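Local coordinates for protein bacterioferritin (Mycobacterium tuberculosis, PDB 3UOI) that probably stores iron, oxidising ferrous ions with dioxygen at a ferroxidase centre and laying down the ferric mineral inside a haem-containing shell of 24 subunits, at residues A[56-67]-A[115-125]. Residues are numbered along the deposited sequence; the frame is centred on the assembly and turned at random.
Sequences HAEEITDRILLL and DTTSAVLLEKI. With HEM (protoporphyrin IX containing Fe), chain B.
R63 reaches across to the start of helix 116-146 and illustrates how one arginine can tie a serine, a helix cap and a subunit interface together. Its NE donates to S118 OG at 3.2 Å, nearly straight (162°) and close to the guanidinium plane. NH2 meets D115 OD1 at 3.3 Å in a salt bridge whose hydrogen bond is weak, the carboxylate being turned 63° from the guanidinium. T117 lies over one face of that group, its CG2 3.3 Å from R63 NH1, and L67 CG lies over the opposite face, each offset toward the rim, so the group is flanked on both faces. R63 CG stands anti to the backbone N and the chain bends at chi2, which brings the guanidinium to S118 and D115, while L121 CD2 packs against R63 CB and CG.

Farther along, L121 CD2 also touches I60 CG1 at 4.0 Å, the two side chains crossing at about a right angle, and the I60 and I125 side chains meet in the same way through their CD1 methyls. I125 CG1 then sits over one face of the H56 ring, 4.2 Å from its centroid, a CH-pi contact.

Further bonds hold these groups. D115 is the N-cap of helix 116-146: its OD1 accepts from S118 N at 3.0 Å, from above the carboxylate plane, so the acid serves both cap and arginine, and this bond probably positions it. H56, a predicted ligand of the first ferroxidase iron, is hydrogen-bonded through ND1 to E53 and through NE2 to D128, which probably orient its ring. E130 of a second subunit takes R63 NH1 in a salt bridge and T117 OG1 in a hydrogen bond.

Segments 56-66 and 116-125 run antiparallel at 172°, on helices 40-66 and 116-146 of the ferritin-like four-helix bundle; helix 7-36 touches H56 and I125, and helix 85-112 packs against T116, A119 and V120.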
ATOM      1  N   HIS A  56      36.369  -8.757 -22.076  1.00 22.41           N
ATOM      2  CA  HIS A  56      36.872  -8.993 -23.430  1.00 21.37           C
ATOM      3  C   HIS A  56      37.621 -10.350 -23.474  1.00 20.54           C
ATOM      4  O   HIS A  56      37.460 -11.103 -24.382  1.00 19.13           O
ATOM      5  CB  HIS A  56      37.805  -7.900 -23.870  1.00 19.73           C
ATOM      6  CG  HIS A  56      37.135  -6.645 -24.280  1.00 19.41           C
ATOM      7  ND1 HIS A  56      37.780  -5.441 -24.274  1.00 19.67           N
ATOM      8  CD2 HIS A  56      35.890  -6.403 -24.723  1.00 16.24           C
ATOM      9  CE1 HIS A  56      36.965  -4.516 -24.707  1.00 20.57           C
ATOM     10  NE2 HIS A  56      35.809  -5.069 -24.980  1.00 20.99           N
ATOM     11  N   ALA A  57      38.404 -10.628 -22.439  1.00 21.20           N
ATOM     12  CA  ALA A  57      39.145 -11.871 -22.332  1.00 21.09           C
ATOM     13  C   ALA A  57      38.173 -13.060 -22.290  1.00 22.95           C
ATOM     14  O   ALA A  57      38.320 -13.995 -23.038  1.00 22.44           O
ATOM     15  CB  ALA A  57      39.991 -11.851 -21.173  1.00 21.11           C
ATOM     16  N   GLU A  58      37.142 -12.974 -21.489  1.00 21.44           N
ATOM     17  CA  GLU A  58      36.163 -14.048 -21.469  1.00 22.82           C
ATOM     18  C   GLU A  58      35.484 -14.220 -22.823  1.00 22.80           C
ATOM     19  O   GLU A  58      35.298 -15.295 -23.269  1.00 23.75           O
ATOM     20  CB  GLU A  58      35.091 -13.790 -20.426  1.00 22.24           C
ATOM     21  CG  GLU A  58      33.900 -14.729 -20.483  1.00 26.45           C
ATOM     22  CD  GLU A  58      33.072 -14.764 -19.212  1.00 26.28           C
ATOM     23  OE1 GLU A  58      33.085 -13.807 -18.480  1.00 28.26           O
ATOM     24  OE2 GLU A  58      32.415 -15.746 -18.970  1.00 24.74           O
ATOM     25  N   GLU A  59      35.123 -13.139 -23.463  1.00 22.63           N
ATOM     26  CA  GLU A  59      34.464 -13.241 -24.740  1.00 22.75           C
ATOM     27  C   GLU A  59      35.325 -13.932 -25.789  1.00 18.92           C
ATOM     28  O   GLU A  59      34.859 -14.775 -26.481  1.00 20.37           O
ATOM     29  CB  GLU A  59      33.932 -11.890 -25.187  1.00 23.28           C
ATOM     30  CG  GLU A  59      32.851 -11.451 -24.251  1.00 30.14           C
ATOM     31  CD  GLU A  59      32.246 -10.115 -24.513  1.00 37.11           C
ATOM     32  OE1 GLU A  59      32.267  -9.605 -25.630  1.00 34.22           O
ATOM     33  OE2 GLU A  59      31.692  -9.593 -23.556  1.00 41.80           O
ATOM     34  N   ILE A  60      36.582 -13.576 -25.846  1.00 20.60           N
ATOM     35  CA  ILE A  60      37.494 -14.209 -26.800  1.00 21.17           C
ATOM     36  C   ILE A  60      37.654 -15.682 -26.484  1.00 22.42           C
ATOM     37  O   ILE A  60      37.681 -16.514 -27.355  1.00 20.37           O
ATOM     38  CB  ILE A  60      38.856 -13.511 -26.863  1.00 19.75           C
ATOM     39  CG1 ILE A  60      38.695 -12.149 -27.450  1.00 21.73           C
ATOM     40  CG2 ILE A  60      39.788 -14.208 -27.718  1.00 24.03           C
ATOM     41  CD1 ILE A  60      39.645 -11.143 -26.943  1.00 19.16           C
ATOM     42  N   THR A  61      37.710 -15.965 -25.202  1.00 21.01           N
ATOM     43  CA  THR A  61      37.866 -17.311 -24.739  1.00 21.00           C
ATOM     44  C   THR A  61      36.769 -18.225 -25.251  1.00 20.52           C
ATOM     45  O   THR A  61      37.067 -19.274 -25.682  1.00 22.48           O
ATOM     46  CB  THR A  61      37.898 -17.352 -23.225  1.00 19.00           C
ATOM     47  OG1 THR A  61      38.910 -16.481 -22.778  1.00 20.80           O
ATOM     48  CG2 THR A  61      38.185 -18.740 -22.750  1.00 17.28           C
ATOM     49  N   ASP A  62      35.522 -17.770 -25.221  1.00 22.14           N
ATOM     50  CA  ASP A  62      34.362 -18.493 -25.707  1.00 20.71           C
ATOM     51  C   ASP A  62      34.518 -18.685 -27.220  1.00 21.16           C
ATOM     52  O   ASP A  62      34.179 -19.693 -27.722  1.00 18.76           O
ATOM     53  CB  ASP A  62      33.047 -17.707 -25.526  1.00 23.22           C
ATOM     54  CG  ASP A  62      32.609 -17.511 -24.096  1.00 24.12           C
ATOM     55  OD1 ASP A  62      32.919 -18.312 -23.282  1.00 31.53           O
ATOM     56  OD2 ASP A  62      31.913 -16.563 -23.825  1.00 28.13           O
ATOM     57  N   ARG A  63      34.987 -17.664 -27.927  1.00 20.46           N
ATOM     58  CA  ARG A  63      35.118 -17.766 -29.376  1.00 19.63           C
ATOM     59  C   ARG A  63      36.126 -18.858 -29.764  1.00 19.59           C
ATOM     60  O   ARG A  63      35.862 -19.653 -30.600  1.00 21.62           O
ATOM     61  CB  ARG A  63      35.470 -16.400 -29.987  1.00 20.30           C
ATOM     62  CG  ARG A  63      35.282 -16.228 -31.452  1.00 15.02           C
ATOM     63  CD  ARG A  63      33.900 -16.592 -32.009  1.00 18.78           C
ATOM     64  NE  ARG A  63      33.981 -16.954 -33.421  1.00 22.40           N
ATOM     65  CZ  ARG A  63      33.103 -17.625 -34.129  1.00 19.91           C
ATOM     66  NH1 ARG A  63      31.998 -18.018 -33.617  1.00 23.25           N
ATOM     67  NH2 ARG A  63      33.364 -17.873 -35.388  1.00 19.93           N
ATOM     68  N   ILE A  64      37.243 -18.882 -29.081  1.00 20.20           N
ATOM     69  CA  ILE A  64      38.308 -19.802 -29.312  1.00 21.52           C
ATOM     70  C   ILE A  64      37.830 -21.201 -29.046  1.00 22.72           C
ATOM     71  O   ILE A  64      38.104 -22.085 -29.798  1.00 20.95           O
ATOM     72  CB  ILE A  64      39.521 -19.472 -28.412  1.00 21.39           C
ATOM     73  CG1 ILE A  64      40.086 -18.068 -28.684  1.00 15.83           C
ATOM     74  CG2 ILE A  64      40.540 -20.522 -28.483  1.00 23.01           C
ATOM     75  CD1 ILE A  64      41.301 -17.832 -28.077  1.00 12.41           C
ATOM     76  N   LEU A  65      37.111 -21.372 -27.950  1.00 23.18           N
ATOM     77  CA  LEU A  65      36.570 -22.649 -27.606  1.00 25.21           C
ATOM     78  C   LEU A  65      35.528 -23.142 -28.618  1.00 25.41           C
ATOM     79  O   LEU A  65      35.616 -24.203 -29.056  1.00 24.95           O
ATOM     80  CB  LEU A  65      36.064 -22.687 -26.172  1.00 26.44           C
ATOM     81  CG  LEU A  65      37.062 -22.627 -25.018  1.00 25.98           C
ATOM     82  CD1 LEU A  65      36.327 -22.742 -23.656  1.00 29.73           C
ATOM     83  CD2 LEU A  65      38.165 -23.673 -25.165  1.00 24.69           C
ATOM     84  N   LEU A  66      34.619 -22.308 -29.052  1.00 24.75           N
ATOM     85  CA  LEU A  66      33.647 -22.754 -30.009  1.00 24.84           C
ATOM     86  C   LEU A  66      34.337 -23.221 -31.325  1.00 24.67           C
ATOM     87  O   LEU A  66      33.857 -24.050 -31.983  1.00 22.50           O
ATOM     88  CB  LEU A  66      32.568 -21.722 -30.249  1.00 24.22           C
ATOM     89  CG  LEU A  66      31.266 -22.003 -30.994  1.00 25.46           C
ATOM     90  CD1 LEU A  66      30.315 -21.009 -30.569  1.00 32.00           C
ATOM     91  CD2 LEU A  66      31.357 -21.913 -32.495  1.00 28.23           C
ATOM     92  N   LEU A  67      35.484 -22.668 -31.646  1.00 25.09           N
ATOM     93  CA  LEU A  67      36.184 -23.034 -32.858  1.00 26.66           C
ATOM     94  C   LEU A  67      37.160 -24.139 -32.574  1.00 27.07           C
ATOM     95  O   LEU A  67      38.005 -24.404 -33.366  1.00 29.85           O
ATOM     96  CB  LEU A  67      36.872 -21.847 -33.538  1.00 26.27           C
ATOM     97  CG  LEU A  67      35.960 -20.732 -34.016  1.00 26.12           C
ATOM     98  CD1 LEU A  67      36.615 -19.436 -34.043  1.00 24.74           C
ATOM     99  CD2 LEU A  67      35.403 -21.064 -35.368  1.00 29.29           C
ATOM    100  N   ASP A 115      35.115 -15.633 -41.785  1.00 21.86           N
ATOM    101  CA  ASP A 115      34.755 -15.832 -40.390  1.00 19.70           C
ATOM    102  C   ASP A 115      34.201 -14.527 -39.848  1.00 21.45           C
ATOM    103  O   ASP A 115      34.910 -13.738 -39.304  1.00 22.05           O
ATOM    104  CB  ASP A 115      35.966 -16.228 -39.571  1.00 19.12           C
ATOM    105  CG  ASP A 115      35.606 -16.497 -38.180  1.00 13.86           C
ATOM    106  OD1 ASP A 115      34.558 -16.055 -37.850  1.00 17.15           O
ATOM    107  OD2 ASP A 115      36.316 -17.139 -37.450  1.00 23.62           O
ATOM    108  N   THR A 116      32.941 -14.281 -40.106  1.00 21.41           N
ATOM    109  CA  THR A 116      32.356 -13.012 -39.739  1.00 23.52           C
ATOM    110  C   THR A 116      32.141 -12.869 -38.245  1.00 20.27           C
ATOM    111  O   THR A 116      32.180 -11.833 -37.689  1.00 21.02           O
ATOM    112  CB  THR A 116      31.158 -12.679 -40.565  1.00 23.39           C
ATOM    113  OG1 THR A 116      30.334 -13.810 -40.650  1.00 28.73           O
ATOM    114  CG2 THR A 116      31.578 -12.237 -41.977  1.00 27.11           C
ATOM    115  N   THR A 117      31.861 -13.956 -37.627  1.00 19.01           N
ATOM    116  CA  THR A 117      31.624 -13.878 -36.238  1.00 19.76           C
ATOM    117  C   THR A 117      32.876 -13.388 -35.525  1.00 19.10           C
ATOM    118  O   THR A 117      32.779 -12.484 -34.725  1.00 17.41           O
ATOM    119  CB  THR A 117      31.112 -15.190 -35.708  1.00 19.10           C
ATOM    120  OG1 THR A 117      29.961 -15.554 -36.439  1.00 23.94           O
ATOM    121  CG2 THR A 117      30.742 -15.074 -34.276  1.00 26.09           C
ATOM    122  N   SER A 118      34.036 -13.943 -35.844  1.00 17.34           N
ATOM    123  CA  SER A 118      35.252 -13.492 -35.206  1.00 17.52           C
ATOM    124  C   SER A 118      35.584 -12.052 -35.538  1.00 17.81           C
ATOM    125  O   SER A 118      35.889 -11.304 -34.692  1.00 21.29           O
ATOM    126  CB  SER A 118      36.423 -14.384 -35.504  1.00 18.44           C
ATOM    127  OG  SER A 118      36.137 -15.731 -35.397  1.00 24.33           O
ATOM    128  N   ALA A 119      35.425 -11.682 -36.790  1.00 17.81           N
ATOM    129  CA  ALA A 119      35.725 -10.339 -37.192  1.00 19.42           C
ATOM    130  C   ALA A 119      34.820  -9.422 -36.371  1.00 18.37           C
ATOM    131  O   ALA A 119      35.249  -8.404 -35.954  1.00 16.76           O
ATOM    132  CB  ALA A 119      35.500 -10.137 -38.616  1.00 16.61           C
ATOM    133  N   VAL A 120      33.575  -9.826 -36.177  1.00 17.04           N
ATOM    134  CA  VAL A 120      32.612  -9.007 -35.469  1.00 16.49           C
ATOM    135  C   VAL A 120      32.994  -8.786 -34.021  1.00 16.34           C
ATOM    136  O   VAL A 120      32.991  -7.704 -33.531  1.00 17.20           O
ATOM    137  CB  VAL A 120      31.142  -9.445 -35.665  1.00 15.52           C
ATOM    138  CG1 VAL A 120      30.225  -8.677 -34.780  1.00 14.03           C
ATOM    139  CG2 VAL A 120      30.736  -9.201 -37.060  1.00 13.36           C
ATOM    140  N   LEU A 121      33.448  -9.823 -33.388  1.00 14.91           N
ATOM    141  CA  LEU A 121      33.936  -9.659 -32.064  1.00 18.72           C
ATOM    142  C   LEU A 121      35.143  -8.675 -32.013  1.00 19.17           C
ATOM    143  O   LEU A 121      35.230  -7.865 -31.162  1.00 15.83           O
ATOM    144  CB  LEU A 121      34.318 -11.008 -31.516  1.00 19.07           C
ATOM    145  CG  LEU A 121      35.142 -11.041 -30.249  1.00 23.57           C
ATOM    146  CD1 LEU A 121      34.423 -10.424 -29.152  1.00 26.94           C
ATOM    147  CD2 LEU A 121      35.534 -12.383 -29.922  1.00 23.50           C
ATOM    148  N   LEU A 122      36.051  -8.788 -32.957  1.00 17.66           N
ATOM    149  CA  LEU A 122      37.213  -7.952 -32.986  1.00 16.60           C
ATOM    150  C   LEU A 122      36.808  -6.527 -33.272  1.00 18.24           C
ATOM    151  O   LEU A 122      37.407  -5.615 -32.806  1.00 20.81           O
ATOM    152  CB  LEU A 122      38.246  -8.519 -33.903  1.00 16.84           C
ATOM    153  CG  LEU A 122      38.645  -9.933 -33.495  1.00 20.30           C
ATOM    154  CD1 LEU A 122      39.556 -10.580 -34.417  1.00 17.99           C
ATOM    155  CD2 LEU A 122      39.209  -9.980 -32.126  1.00 18.64           C
ATOM    156  N   GLU A 123      35.766  -6.386 -34.059  1.00 18.95           N
ATOM    157  CA  GLU A 123      35.228  -5.111 -34.440  1.00 19.66           C
ATOM    158  C   GLU A 123      34.730  -4.332 -33.218  1.00 20.14           C
ATOM    159  O   GLU A 123      34.985  -3.152 -33.060  1.00 17.51           O
ATOM    160  CB  GLU A 123      34.125  -5.269 -35.475  1.00 20.44           C
ATOM    161  CG  GLU A 123      34.598  -5.167 -36.898  1.00 20.99           C
ATOM    162  CD  GLU A 123      33.528  -5.418 -37.925  1.00 29.00           C
ATOM    163  OE1 GLU A 123      32.355  -5.353 -37.600  1.00 28.63           O
ATOM    164  OE2 GLU A 123      33.884  -5.715 -39.045  1.00 26.43           O
ATOM    165  N   LYS A 124      34.045  -5.044 -32.348  1.00 17.06           N
ATOM    166  CA  LYS A 124      33.586  -4.474 -31.092  1.00 19.63           C
ATOM    167  C   LYS A 124      34.707  -4.038 -30.181  1.00 16.91           C
ATOM    168  O   LYS A 124      34.673  -2.970 -29.656  1.00 20.61           O
ATOM    169  CB  LYS A 124      32.599  -5.425 -30.407  1.00 18.29           C
ATOM    170  CG  LYS A 124      31.444  -5.620 -31.255  1.00 21.46           C
ATOM    171  CD  LYS A 124      30.431  -6.580 -30.825  1.00 27.38           C
ATOM    172  CE  LYS A 124      29.148  -6.237 -31.522  1.00 28.97           C
ATOM    173  NZ  LYS A 124      28.228  -7.344 -31.815  1.00 37.33           N
ATOM    174  N   ILE A 125      35.726  -4.850 -30.071  1.00 17.28           N
ATOM    175  CA  ILE A 125      36.876  -4.554 -29.241  1.00 18.15           C
ATOM    176  C   ILE A 125      37.618  -3.294 -29.663  1.00 18.82           C
ATOM    177  O   ILE A 125      38.030  -2.489 -28.859  1.00 19.11           O
ATOM    178  CB  ILE A 125      37.830  -5.722 -29.223  1.00 16.26           C
ATOM    179  CG1 ILE A 125      37.185  -6.919 -28.557  1.00 14.16           C
ATOM    180  CG2 ILE A 125      39.147  -5.338 -28.626  1.00 16.07           C
ATOM    181  CD1 ILE A 125      37.962  -8.027 -28.448  1.00 11.58           C
TER
HETATM  182  CHA HEM B 200      35.396  -9.714 -11.728  1.00 24.73           C
HETATM  183  CHB HEM B 200      39.794  -8.989  -9.918  1.00 20.97           C
HETATM  184  CHC HEM B 200      41.638 -11.603 -13.532  1.00 24.98           C
HETATM  185  CHD HEM B 200      37.221 -12.554 -15.252  1.00 19.24           C
HETATM  186  C1A HEM B 200      36.383  -9.419 -10.812  1.00 26.84           C
HETATM  187  C2A HEM B 200      36.246  -8.990  -9.439  1.00 32.17           C
HETATM  188  C3A HEM B 200      37.494  -8.780  -8.970  1.00 28.56           C
HETATM  189  C4A HEM B 200      38.424  -9.065 -10.000  1.00 24.97           C
HETATM  190  CMA HEM B 200      37.930  -8.339  -7.565  1.00 33.30           C
HETATM  191  CAA HEM B 200      34.863  -8.831  -8.745  1.00 33.31           C
HETATM  192  CBA HEM B 200      34.201 -10.218  -8.719  1.00 34.49           C
HETATM  193  CGA HEM B 200      33.556 -10.629  -7.401  1.00 42.03           C
HETATM  194  O1A HEM B 200      33.385 -11.869  -7.103  1.00 41.57           O
HETATM  195  O2A HEM B 200      33.183  -9.707  -6.625  1.00 38.76           O
HETATM  196  C1B HEM B 200      40.698  -9.589 -10.777  1.00 28.12           C
HETATM  197  C2B HEM B 200      42.150  -9.449 -10.732  1.00 30.09           C
HETATM  198  C3B HEM B 200      42.667 -10.182 -11.711  1.00 30.95           C
HETATM  199  C4B HEM B 200      41.546 -10.791 -12.425  1.00 27.10           C
HETATM  200  CMB HEM B 200      42.990  -8.642  -9.707  1.00 30.88           C
HETATM  201  CAB HEM B 200      44.201 -10.284 -11.958  1.00 30.02           C
HETATM  202  CBB HEM B 200      44.678 -10.750 -13.106  1.00 33.20           C
HETATM  203  C1C HEM B 200      40.633 -12.116 -14.342  1.00 24.63           C
HETATM  204  C2C HEM B 200      40.823 -12.859 -15.585  1.00 23.16           C
HETATM  205  C3C HEM B 200      39.579 -13.138 -16.031  1.00 24.35           C
HETATM  206  C4C HEM B 200      38.592 -12.526 -15.150  1.00 21.12           C
HETATM  207  CMC HEM B 200      42.190 -13.257 -16.211  1.00 18.49           C
HETATM  208  CAC HEM B 200      39.197 -13.924 -17.285  1.00 21.43           C
HETATM  209  CBC HEM B 200      37.961 -13.690 -17.737  1.00 26.13           C
HETATM  210  C1D HEM B 200      36.342 -11.805 -14.507  1.00 23.19           C
HETATM  211  C2D HEM B 200      34.950 -11.643 -14.825  1.00 30.10           C
HETATM  212  C3D HEM B 200      34.424 -10.758 -13.711  1.00 29.46           C
HETATM  213  C4D HEM B 200      35.519 -10.497 -12.865  1.00 27.94           C
HETATM  214  CMD HEM B 200      34.146 -12.294 -16.000  1.00 22.00           C
HETATM  215  CAD HEM B 200      33.012 -10.264 -13.475  1.00 30.60           C
HETATM  216  CBD HEM B 200      32.821  -9.098 -14.431  1.00 35.20           C
HETATM  217  CGD HEM B 200      31.488  -8.502 -14.085  1.00 37.20           C
HETATM  218  O1D HEM B 200      31.122  -8.477 -12.868  1.00 45.03           O
HETATM  219  O2D HEM B 200      30.801  -8.070 -15.027  1.00 38.94           O
HETATM  220  NA  HEM B 200      37.716  -9.421 -11.098  1.00 24.51           N
HETATM  221  NB  HEM B 200      40.347 -10.393 -11.836  1.00 24.64           N
HETATM  222  NC  HEM B 200      39.276 -11.955 -14.151  1.00 25.04           N
HETATM  223  ND  HEM B 200      36.701 -11.075 -13.387  1.00 20.52           N
HETATM  224 FE   HEM B 200      38.451 -10.723 -12.688  1.00 23.13          FE